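Local coordinates for terminal oxygenase component of carbazole 1,9a-dioxygenase (Sphingomonas, PDB 3GKQ), which is the Rieske non-heme iron oxygenase component that dioxygenates carbazole, probably with electrons from a putidaredoxin-type ferredoxin, at residues Gln166-Asn180 with Asn328-Glu342. Numbering follows the deposited sequence.
Sequences QHRVVDANWRMGVEN and NGFNDDDILARRSME. With FE2 (Fe (II) ion), chain G.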
ATOM      1  N   GLN A 166       0.707   2.917 -30.884  1.00 32.01           N
ATOM      2  CA  GLN A 166       1.010   2.052 -29.753  1.00 31.18           C
ATOM      3  C   GLN A 166       0.493   2.725 -28.485  1.00 30.35           C
ATOM      4  O   GLN A 166       0.230   3.930 -28.473  1.00 30.33           O
ATOM      5  CB  GLN A 166       2.525   1.834 -29.625  1.00 29.38           C
ATOM      6  CG  GLN A 166       3.331   3.123 -29.441  1.00 29.75           C
ATOM      7  CD  GLN A 166       4.793   2.865 -29.081  1.00 30.94           C
ATOM      8  OE1 GLN A 166       5.365   1.842 -29.451  1.00 32.63           O
ATOM      9  NE2 GLN A 166       5.404   3.808 -28.370  1.00 29.33           N
ATOM     10  N   HIS A 167       0.343   1.948 -27.419  1.00 29.97           N
ATOM     11  CA  HIS A 167      -0.116   2.505 -26.155  1.00 30.98           C
ATOM     12  C   HIS A 167       0.641   1.901 -24.982  1.00 31.81           C
ATOM     13  O   HIS A 167       1.237   0.829 -25.098  1.00 31.47           O
ATOM     14  CB  HIS A 167      -1.632   2.309 -25.989  1.00 30.21           C
ATOM     15  CG  HIS A 167      -2.089   0.889 -26.116  1.00 31.32           C
ATOM     16  ND1 HIS A 167      -1.825  -0.072 -25.161  1.00 31.88           N
ATOM     17  CD2 HIS A 167      -2.822   0.274 -27.075  1.00 31.09           C
ATOM     18  CE1 HIS A 167      -2.376  -1.216 -25.527  1.00 30.05           C
ATOM     19  NE2 HIS A 167      -2.988  -1.033 -26.684  1.00 30.46           N
ATOM     20  N   ARG A 168       0.635   2.616 -23.861  1.00 31.48           N
ATOM     21  CA  ARG A 168       1.310   2.170 -22.649  1.00 31.48           C
ATOM     22  C   ARG A 168       0.562   2.773 -21.471  1.00 30.45           C
ATOM     23  O   ARG A 168      -0.066   3.826 -21.602  1.00 27.88           O
ATOM     24  CB  ARG A 168       2.764   2.664 -22.625  1.00 30.92           C
ATOM     25  CG  ARG A 168       2.910   4.140 -22.255  1.00 34.96           C
ATOM     26  CD  ARG A 168       4.358   4.636 -22.353  1.00 38.28           C
ATOM     27  NE  ARG A 168       4.722   5.016 -23.718  1.00 40.79           N
ATOM     28  CZ  ARG A 168       5.904   5.518 -24.073  1.00 43.58           C
ATOM     29  NH1 ARG A 168       6.857   5.704 -23.163  1.00 43.84           N
ATOM     30  NH2 ARG A 168       6.132   5.847 -25.340  1.00 40.25           N
ATOM     31  N   VAL A 169       0.618   2.112 -20.323  1.00 30.66           N
ATOM     32  CA  VAL A 169      -0.049   2.641 -19.150  1.00 30.69           C
ATOM     33  C   VAL A 169       0.951   3.553 -18.454  1.00 29.21           C
ATOM     34  O   VAL A 169       2.115   3.198 -18.290  1.00 28.23           O
ATOM     35  CB  VAL A 169      -0.491   1.514 -18.197  1.00 33.29           C
ATOM     36  CG1 VAL A 169      -1.464   0.583 -18.912  1.00 32.09           C
ATOM     37  CG2 VAL A 169       0.714   0.737 -17.729  1.00 38.48           C
ATOM     38  N   VAL A 170       0.503   4.745 -18.077  1.00 28.14           N
ATOM     39  CA  VAL A 170       1.367   5.701 -17.398  1.00 28.44           C
ATOM     40  C   VAL A 170       0.891   5.885 -15.956  1.00 29.54           C
ATOM     41  O   VAL A 170      -0.312   6.004 -15.706  1.00 28.71           O
ATOM     42  CB  VAL A 170       1.356   7.059 -18.130  1.00 28.60           C
ATOM     43  CG1 VAL A 170       2.188   8.083 -17.360  1.00 28.15           C
ATOM     44  CG2 VAL A 170       1.901   6.882 -19.542  1.00 26.62           C
ATOM     45  N   ASP A 171       1.836   5.908 -15.018  1.00 28.28           N
ATOM     46  CA  ASP A 171       1.508   6.066 -13.604  1.00 30.54           C
ATOM     47  C   ASP A 171       1.205   7.504 -13.207  1.00 27.99           C
ATOM     48  O   ASP A 171       1.888   8.085 -12.367  1.00 28.40           O
ATOM     49  CB  ASP A 171       2.640   5.534 -12.722  1.00 36.16           C
ATOM     50  CG  ASP A 171       2.901   4.059 -12.934  1.00 41.92           C
ATOM     51  OD1 ASP A 171       1.926   3.276 -12.976  1.00 44.56           O
ATOM     52  OD2 ASP A 171       4.084   3.679 -13.048  1.00 47.95           O
ATOM     53  N   ALA A 172       0.181   8.080 -13.816  1.00 25.17           N
ATOM     54  CA  ALA A 172      -0.214   9.438 -13.490  1.00 23.19           C
ATOM     55  C   ALA A 172      -1.642   9.655 -13.947  1.00 22.82           C
ATOM     56  O   ALA A 172      -2.150   8.927 -14.806  1.00 22.47           O
ATOM     57  CB  ALA A 172       0.711  10.447 -14.178  1.00 21.98           C
ATOM     58  N   ASN A 173      -2.288  10.651 -13.353  1.00 22.52           N
ATOM     59  CA  ASN A 173      -3.648  11.004 -13.715  1.00 22.23           C
ATOM     60  C   ASN A 173      -3.628  11.448 -15.175  1.00 23.52           C
ATOM     61  O   ASN A 173      -2.633  12.017 -15.642  1.00 23.03           O
ATOM     62  CB  ASN A 173      -4.147  12.144 -12.828  1.00 21.58           C
ATOM     63  CG  ASN A 173      -5.557  12.559 -13.168  1.00 22.82           C
ATOM     64  OD1 ASN A 173      -5.772  13.522 -13.900  1.00 23.62           O
ATOM     65  ND2 ASN A 173      -6.530  11.817 -12.649  1.00 23.56           N
ATOM     66  N   TRP A 174      -4.721  11.196 -15.889  1.00 22.62           N
ATOM     67  CA  TRP A 174      -4.806  11.548 -17.300  1.00 22.60           C
ATOM     68  C   TRP A 174      -4.540  13.026 -17.584  1.00 23.58           C
ATOM     69  O   TRP A 174      -3.987  13.367 -18.628  1.00 23.38           O
ATOM     70  CB  TRP A 174      -6.179  11.165 -17.864  1.00 23.90           C
ATOM     71  CG  TRP A 174      -7.297  12.043 -17.384  1.00 23.50           C
ATOM     72  CD1 TRP A 174      -7.950  11.967 -16.185  1.00 24.31           C
ATOM     73  CD2 TRP A 174      -7.872  13.150 -18.087  1.00 23.70           C
ATOM     74  NE1 TRP A 174      -8.898  12.958 -16.099  1.00 24.64           N
ATOM     75  CE2 TRP A 174      -8.871  13.700 -17.251  1.00 24.93           C
ATOM     76  CE3 TRP A 174      -7.640  13.731 -19.341  1.00 24.15           C
ATOM     77  CZ2 TRP A 174      -9.638  14.809 -17.632  1.00 25.96           C
ATOM     78  CZ3 TRP A 174      -8.405  14.840 -19.720  1.00 25.60           C
ATOM     79  CH2 TRP A 174      -9.391  15.364 -18.863  1.00 23.94           C
ATOM     80  N   ARG A 175      -4.921  13.902 -16.661  1.00 23.34           N
ATOM     81  CA  ARG A 175      -4.712  15.333 -16.867  1.00 23.95           C
ATOM     82  C   ARG A 175      -3.235  15.707 -16.954  1.00 24.18           C
ATOM     83  O   ARG A 175      -2.879  16.667 -17.634  1.00 25.28           O
ATOM     84  CB  ARG A 175      -5.414  16.135 -15.765  1.00 21.92           C
ATOM     85  CG  ARG A 175      -6.942  16.009 -15.823  1.00 21.66           C
ATOM     86  CD  ARG A 175      -7.621  16.598 -14.593  1.00 22.06           C
ATOM     87  NE  ARG A 175      -7.213  15.914 -13.367  1.00 22.67           N
ATOM     88  CZ  ARG A 175      -7.586  16.281 -12.143  1.00 25.18           C
ATOM     89  NH1 ARG A 175      -8.383  17.328 -11.973  1.00 24.89           N
ATOM     90  NH2 ARG A 175      -7.148  15.615 -11.086  1.00 24.86           N
ATOM     91  N   MET A 176      -2.372  14.955 -16.277  1.00 23.54           N
ATOM     92  CA  MET A 176      -0.945  15.239 -16.343  1.00 23.35           C
ATOM     93  C   MET A 176      -0.478  15.007 -17.777  1.00 24.34           C
ATOM     94  O   MET A 176       0.433  15.681 -18.261  1.00 24.08           O
ATOM     95  CB  MET A 176      -0.161  14.332 -15.387  1.00 22.84           C
ATOM     96  CG  MET A 176      -0.486  14.560 -13.912  1.00 23.22           C
ATOM     97  SD  MET A 176      -0.269  16.274 -13.358  1.00 25.05           S
ATOM     98  CE  MET A 176      -1.968  16.895 -13.484  1.00 22.98           C
ATOM     99  N   GLY A 177      -1.116  14.050 -18.446  1.00 25.26           N
ATOM    100  CA  GLY A 177      -0.777  13.743 -19.823  1.00 26.87           C
ATOM    101  C   GLY A 177      -1.198  14.869 -20.748  1.00 28.97           C
ATOM    102  O   GLY A 177      -0.416  15.315 -21.589  1.00 28.58           O
ATOM    103  N   VAL A 178      -2.432  15.344 -20.589  1.00 30.49           N
ATOM    104  CA  VAL A 178      -2.939  16.427 -21.428  1.00 32.04           C
ATOM    105  C   VAL A 178      -2.191  17.722 -21.140  1.00 31.01           C
ATOM    106  O   VAL A 178      -1.824  18.448 -22.063  1.00 33.02           O
ATOM    107  CB  VAL A 178      -4.451  16.668 -21.198  1.00 32.18           C
ATOM    108  CG1 VAL A 178      -5.011  17.553 -22.306  1.00 34.55           C
ATOM    109  CG2 VAL A 178      -5.187  15.351 -21.172  1.00 36.16           C
ATOM    110  N   GLU A 179      -1.970  18.013 -19.860  1.00 30.91           N
ATOM    111  CA  GLU A 179      -1.249  19.218 -19.467  1.00 30.20           C
ATOM    112  C   GLU A 179       0.126  19.198 -20.151  1.00 32.17           C
ATOM    113  O   GLU A 179       0.512  20.160 -20.816  1.00 34.20           O
ATOM    114  CB  GLU A 179      -1.068  19.265 -17.940  1.00 29.49           C
ATOM    115  CG  GLU A 179      -2.352  19.463 -17.101  1.00 30.21           C
ATOM    116  CD  GLU A 179      -2.766  20.926 -16.960  1.00 27.53           C
ATOM    117  OE1 GLU A 179      -1.875  21.776 -16.756  1.00 24.50           O
ATOM    118  OE2 GLU A 179      -3.981  21.225 -17.036  1.00 25.67           O
ATOM    119  N   ASN A 180       0.852  18.094 -19.990  1.00 30.01           N
ATOM    120  CA  ASN A 180       2.181  17.940 -20.591  1.00 31.22           C
ATOM    121  C   ASN A 180       2.128  17.999 -22.124  1.00 32.42           C
ATOM    122  O   ASN A 180       2.960  18.645 -22.758  1.00 33.79           O
ATOM    123  CB  ASN A 180       2.802  16.613 -20.127  1.00 28.49           C
ATOM    124  CG  ASN A 180       4.046  16.222 -20.922  1.00 31.23           C
ATOM    125  OD1 ASN A 180       4.046  15.217 -21.637  1.00 34.43           O
ATOM    126  ND2 ASN A 180       5.111  17.000 -20.785  1.00 26.02           N
ATOM    127  N   ASN A 328       9.246   6.607 -28.808  1.00 37.97           N
ATOM    128  CA  ASN A 328       9.973   6.298 -27.582  1.00 38.17           C
ATOM    129  C   ASN A 328      11.146   7.270 -27.434  1.00 38.79           C
ATOM    130  O   ASN A 328      11.326   7.889 -26.384  1.00 38.90           O
ATOM    131  CB  ASN A 328      10.507   4.859 -27.597  1.00 37.64           C
ATOM    132  CG  ASN A 328       9.398   3.816 -27.675  1.00 38.29           C
ATOM    133  OD1 ASN A 328       8.242   4.094 -27.360  1.00 37.60           O
ATOM    134  ND2 ASN A 328       9.756   2.603 -28.080  1.00 37.10           N
ATOM    135  N   GLY A 329      11.926   7.410 -28.503  1.00 38.81           N
ATOM    136  CA  GLY A 329      13.087   8.283 -28.489  1.00 38.07           C
ATOM    137  C   GLY A 329      12.823   9.733 -28.141  1.00 38.22           C
ATOM    138  O   GLY A 329      13.691  10.409 -27.584  1.00 38.56           O
ATOM    139  N   PHE A 330      11.631  10.216 -28.470  1.00 36.78           N
ATOM    140  CA  PHE A 330      11.264  11.595 -28.189  1.00 36.47           C
ATOM    141  C   PHE A 330      10.283  11.721 -27.015  1.00 37.03           C
ATOM    142  O   PHE A 330      10.492  12.531 -26.113  1.00 37.82           O
ATOM    143  CB  PHE A 330      10.637  12.229 -29.431  1.00 35.76           C
ATOM    144  CG  PHE A 330      10.371  13.704 -29.296  1.00 36.19           C
ATOM    145  CD1 PHE A 330      11.377  14.631 -29.545  1.00 36.00           C
ATOM    146  CD2 PHE A 330       9.108  14.167 -28.936  1.00 36.24           C
ATOM    147  CE1 PHE A 330      11.133  16.000 -29.438  1.00 36.17           C
ATOM    148  CE2 PHE A 330       8.850  15.530 -28.824  1.00 36.90           C
ATOM    149  CZ  PHE A 330       9.869  16.453 -29.081  1.00 37.74           C
ATOM    150  N   ASN A 331       9.219  10.923 -27.023  1.00 35.45           N
ATOM    151  CA  ASN A 331       8.217  11.011 -25.962  1.00 36.13           C
ATOM    152  C   ASN A 331       8.513  10.339 -24.626  1.00 35.29           C
ATOM    153  O   ASN A 331       7.853  10.648 -23.633  1.00 36.64           O
ATOM    154  CB  ASN A 331       6.857  10.533 -26.479  1.00 34.63           C
ATOM    155  CG  ASN A 331       6.274  11.468 -27.522  1.00 36.02           C
ATOM    156  OD1 ASN A 331       6.043  11.074 -28.664  1.00 35.30           O
ATOM    157  ND2 ASN A 331       6.043  12.720 -27.135  1.00 34.10           N
ATOM    158  N   ASP A 332       9.482   9.431 -24.572  1.00 34.73           N
ATOM    159  CA  ASP A 332       9.787   8.788 -23.299  1.00 36.56           C
ATOM    160  C   ASP A 332      10.081   9.836 -22.225  1.00 36.85           C
ATOM    161  O   ASP A 332       9.780   9.629 -21.050  1.00 36.34           O
ATOM    162  CB  ASP A 332      10.974   7.829 -23.428  1.00 37.54           C
ATOM    163  CG  ASP A 332      10.585   6.494 -24.047  1.00 40.15           C
ATOM    164  OD1 ASP A 332       9.378   6.267 -24.289  1.00 38.21           O
ATOM    165  OD2 ASP A 332      11.488   5.666 -24.286  1.00 41.58           O
ATOM    166  N   ASP A 333      10.652  10.967 -22.635  1.00 36.13           N
ATOM    167  CA  ASP A 333      10.976  12.045 -21.698  1.00 36.58           C
ATOM    168  C   ASP A 333       9.736  12.742 -21.134  1.00 35.04           C
ATOM    169  O   ASP A 333       9.798  13.349 -20.065  1.00 34.43           O
ATOM    170  CB  ASP A 333      11.877  13.095 -22.364  1.00 36.32           C
ATOM    171  CG  ASP A 333      13.295  12.588 -22.604  1.00 39.56           C
ATOM    172  OD1 ASP A 333      13.872  11.959 -21.695  1.00 37.64           O
ATOM    173  OD2 ASP A 333      13.839  12.827 -23.701  1.00 41.77           O
ATOM    174  N   ASP A 334       8.619  12.668 -21.852  1.00 33.41           N
ATOM    175  CA  ASP A 334       7.386  13.299 -21.389  1.00 33.20           C
ATOM    176  C   ASP A 334       6.817  12.544 -20.175  1.00 34.57           C
ATOM    177  O   ASP A 334       6.124  13.122 -19.336  1.00 34.10           O
ATOM    178  CB  ASP A 334       6.346  13.354 -22.525  1.00 31.21           C
ATOM    179  CG  ASP A 334       6.584  14.519 -23.501  1.00 29.45           C
ATOM    180  OD1 ASP A 334       6.747  15.664 -23.041  1.00 29.09           O
ATOM    181  OD2 ASP A 334       6.595  14.305 -24.733  1.00 29.51           O
ATOM    182  N   ILE A 335       7.136  11.257 -20.074  1.00 35.19           N
ATOM    183  CA  ILE A 335       6.652  10.428 -18.972  1.00 36.34           C
ATOM    184  C   ILE A 335       7.130  10.906 -17.601  1.00 37.77           C
ATOM    185  O   ILE A 335       6.327  10.990 -16.664  1.00 36.99           O
ATOM    186  CB  ILE A 335       7.073   8.958 -19.164  1.00 38.01           C
ATOM    187  CG1 ILE A 335       6.727   8.499 -20.585  1.00 37.23           C
ATOM    188  CG2 ILE A 335       6.367   8.073 -18.146  1.00 38.00           C
ATOM    189  CD1 ILE A 335       5.272   8.689 -20.967  1.00 37.35           C
ATOM    190  N   LEU A 336       8.422  11.216 -17.481  1.00 35.96           N
ATOM    191  CA  LEU A 336       8.979  11.695 -16.214  1.00 35.16           C
ATOM    192  C   LEU A 336       8.218  12.944 -15.805  1.00 33.64           C
ATOM    193  O   LEU A 336       7.865  13.123 -14.638  1.00 33.88           O
ATOM    194  CB  LEU A 336      10.466  12.068 -16.360  1.00 36.60           C
ATOM    195  CG  LEU A 336      11.364  12.195 -15.110  1.00 40.18           C
ATOM    196  CD1 LEU A 336      12.529  13.138 -15.412  1.00 38.53           C
ATOM    197  CD2 LEU A 336      10.594  12.720 -13.918  1.00 41.16           C
ATOM    198  N   ALA A 337       7.980  13.821 -16.774  1.00 30.72           N
ATOM    199  CA  ALA A 337       7.270  15.061 -16.505  1.00 29.22           C
ATOM    200  C   ALA A 337       5.901  14.791 -15.878  1.00 27.26           C
ATOM    201  O   ALA A 337       5.525  15.429 -14.894  1.00 26.94           O
ATOM    202  CB  ALA A 337       7.117  15.863 -17.796  1.00 28.42           C
ATOM    203  N   ARG A 338       5.159  13.846 -16.448  1.00 26.86           N
ATOM    204  CA  ARG A 338       3.832  13.514 -15.931  1.00 26.28           C
ATOM    205  C   ARG A 338       3.907  12.921 -14.529  1.00 25.34           C
ATOM    206  O   ARG A 338       3.110  13.263 -13.664  1.00 23.96           O
ATOM    207  CB  ARG A 338       3.128  12.531 -16.868  1.00 25.17           C
ATOM    208  CG  ARG A 338       2.943  13.070 -18.268  1.00 26.63           C
ATOM    209  CD  ARG A 338       2.215  12.072 -19.152  1.00 29.03           C
ATOM    210  NE  ARG A 338       2.380  12.419 -20.557  1.00 30.44           N
ATOM    211  CZ  ARG A 338       2.087  11.613 -21.568  1.00 32.94           C
ATOM    212  NH1 ARG A 338       1.599  10.398 -21.335  1.00 30.08           N
ATOM    213  NH2 ARG A 338       2.323  12.012 -22.812  1.00 35.60           N
ATOM    214  N   ARG A 339       4.870  12.034 -14.305  1.00 25.12           N
ATOM    215  CA  ARG A 339       5.026  11.414 -12.999  1.00 26.65           C
ATOM    216  C   ARG A 339       5.494  12.394 -11.931  1.00 26.96           C
ATOM    217  O   ARG A 339       5.076  12.301 -10.775  1.00 25.58           O
ATOM    218  CB  ARG A 339       6.000  10.239 -13.085  1.00 29.84           C
ATOM    219  CG  ARG A 339       5.551   9.177 -14.073  1.00 33.09           C
ATOM    220  CD  ARG A 339       6.457   7.957 -14.053  1.00 40.54           C
ATOM    221  NE  ARG A 339       6.389   7.257 -12.776  1.00 46.70           N
ATOM    222  CZ  ARG A 339       6.755   5.992 -12.601  1.00 49.31           C
ATOM    223  NH1 ARG A 339       7.213   5.284 -13.626  1.00 52.05           N
ATOM    224  NH2 ARG A 339       6.659   5.433 -11.403  1.00 51.17           N
ATOM    225  N   SER A 340       6.348  13.344 -12.309  1.00 26.43           N
ATOM    226  CA  SER A 340       6.847  14.302 -11.332  1.00 25.67           C
ATOM    227  C   SER A 340       5.804  15.342 -10.962  1.00 25.21           C
ATOM    228  O   SER A 340       5.802  15.842  -9.836  1.00 26.86           O
ATOM    229  CB  SER A 340       8.118  14.991 -11.838  1.00 26.36           C
ATOM    230  OG  SER A 340       8.842  15.527 -10.737  1.00 27.31           O
ATOM    231  N   MET A 341       4.920  15.681 -11.899  1.00 24.73           N
ATOM    232  CA  MET A 341       3.863  16.648 -11.600  1.00 24.37           C
ATOM    233  C   MET A 341       2.744  15.981 -10.800  1.00 23.70           C
ATOM    234  O   MET A 341       2.090  16.625  -9.985  1.00 23.87           O
ATOM    235  CB  MET A 341       3.227  17.212 -12.877  1.00 23.45           C
ATOM    236  CG  MET A 341       4.038  18.257 -13.611  1.00 23.68           C
ATOM    237  SD  MET A 341       2.994  19.157 -14.765  1.00 23.38           S
ATOM    238  CE  MET A 341       2.688  17.895 -15.990  1.00 20.69           C
ATOM    239  N   GLU A 342       2.532  14.694 -11.059  1.00 23.85           N
ATOM    240  CA  GLU A 342       1.464  13.913 -10.430  1.00 25.29           C
ATOM    241  C   GLU A 342       1.170  14.212  -8.958  1.00 24.76           C
ATOM    242  O   GLU A 342       0.077  14.674  -8.631  1.00 25.53           O
ATOM    243  CB  GLU A 342       1.728  12.410 -10.642  1.00 24.99           C
ATOM    244  CG  GLU A 342       0.775  11.442  -9.909  1.00 25.92           C
ATOM    245  CD  GLU A 342      -0.692  11.573 -10.321  1.00 26.66           C
ATOM    246  OE1 GLU A 342      -0.994  12.216 -11.353  1.00 26.03           O
ATOM    247  OE2 GLU A 342      -1.551  11.009  -9.611  1.00 27.02           O
TER
HETATM  248 FE   FE2 G 501       6.582  16.459 -25.123  1.00 16.64          FE
HETATM  249  O   HOH W   1       7.431   0.556 -28.299  1.00 35.50           O
HETATM  250  O   HOH W   2       4.229  16.314 -24.898  1.00 47.93           O
HETATM  251  O   HOH W   3       6.049  16.919 -27.025  1.00 52.28           O
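Asn180, which bridges Asp334 and Arg338, illustrates how a second-shell amide can tie an iron ligand to its surroundings. Its ND2 donates to Asp334 OD1 (3.1 Å), arriving on the anti side of the carboxylate but tilted well out of its plane, and also bonds Tyr95 OH of the second subunit. Asp334 grips the iron through both oxygens, OD1 and OD2 each 2.2 Å from FE, while Asn331 ND2 holds OD2. Arg338 NE points in the guanidinium plane at Asn180 OD1, a weak bond of 3.4 Å. Farther along helix 332-346, Glu342 OE1 takes an almost straight bond from Asn173 N (2.9 Å, 177°), the N-H approaching from above the carboxylate plane. Arg168 presents its guanidinium edge to Asp332 in a salt bridge (NH1 to OD1 2.8 Å), the planes nearly perpendicular; Asp171 OD2, of a second iron site, lies over the Arg339 guanidinium face by charge alone, 3.5 Å from NH2. Apolar contacts are few: Met176 SD rests on Met341 CB, Val170 CG2 on Ile335 CD1. Arg338, extended from CG to NE, runs past Gly177, whose CA lies over one guanidinium face. Cutting this side chain back to an alanine is likely to leave Asn180 OD1 without its NE donor and open a gap beside Gly177. His186 and His190 complete the two-histidine, one-carboxylate facial triad of Rieske oxygenases, set where helix 332-346 packs against strand 161-170 and helix 174-181.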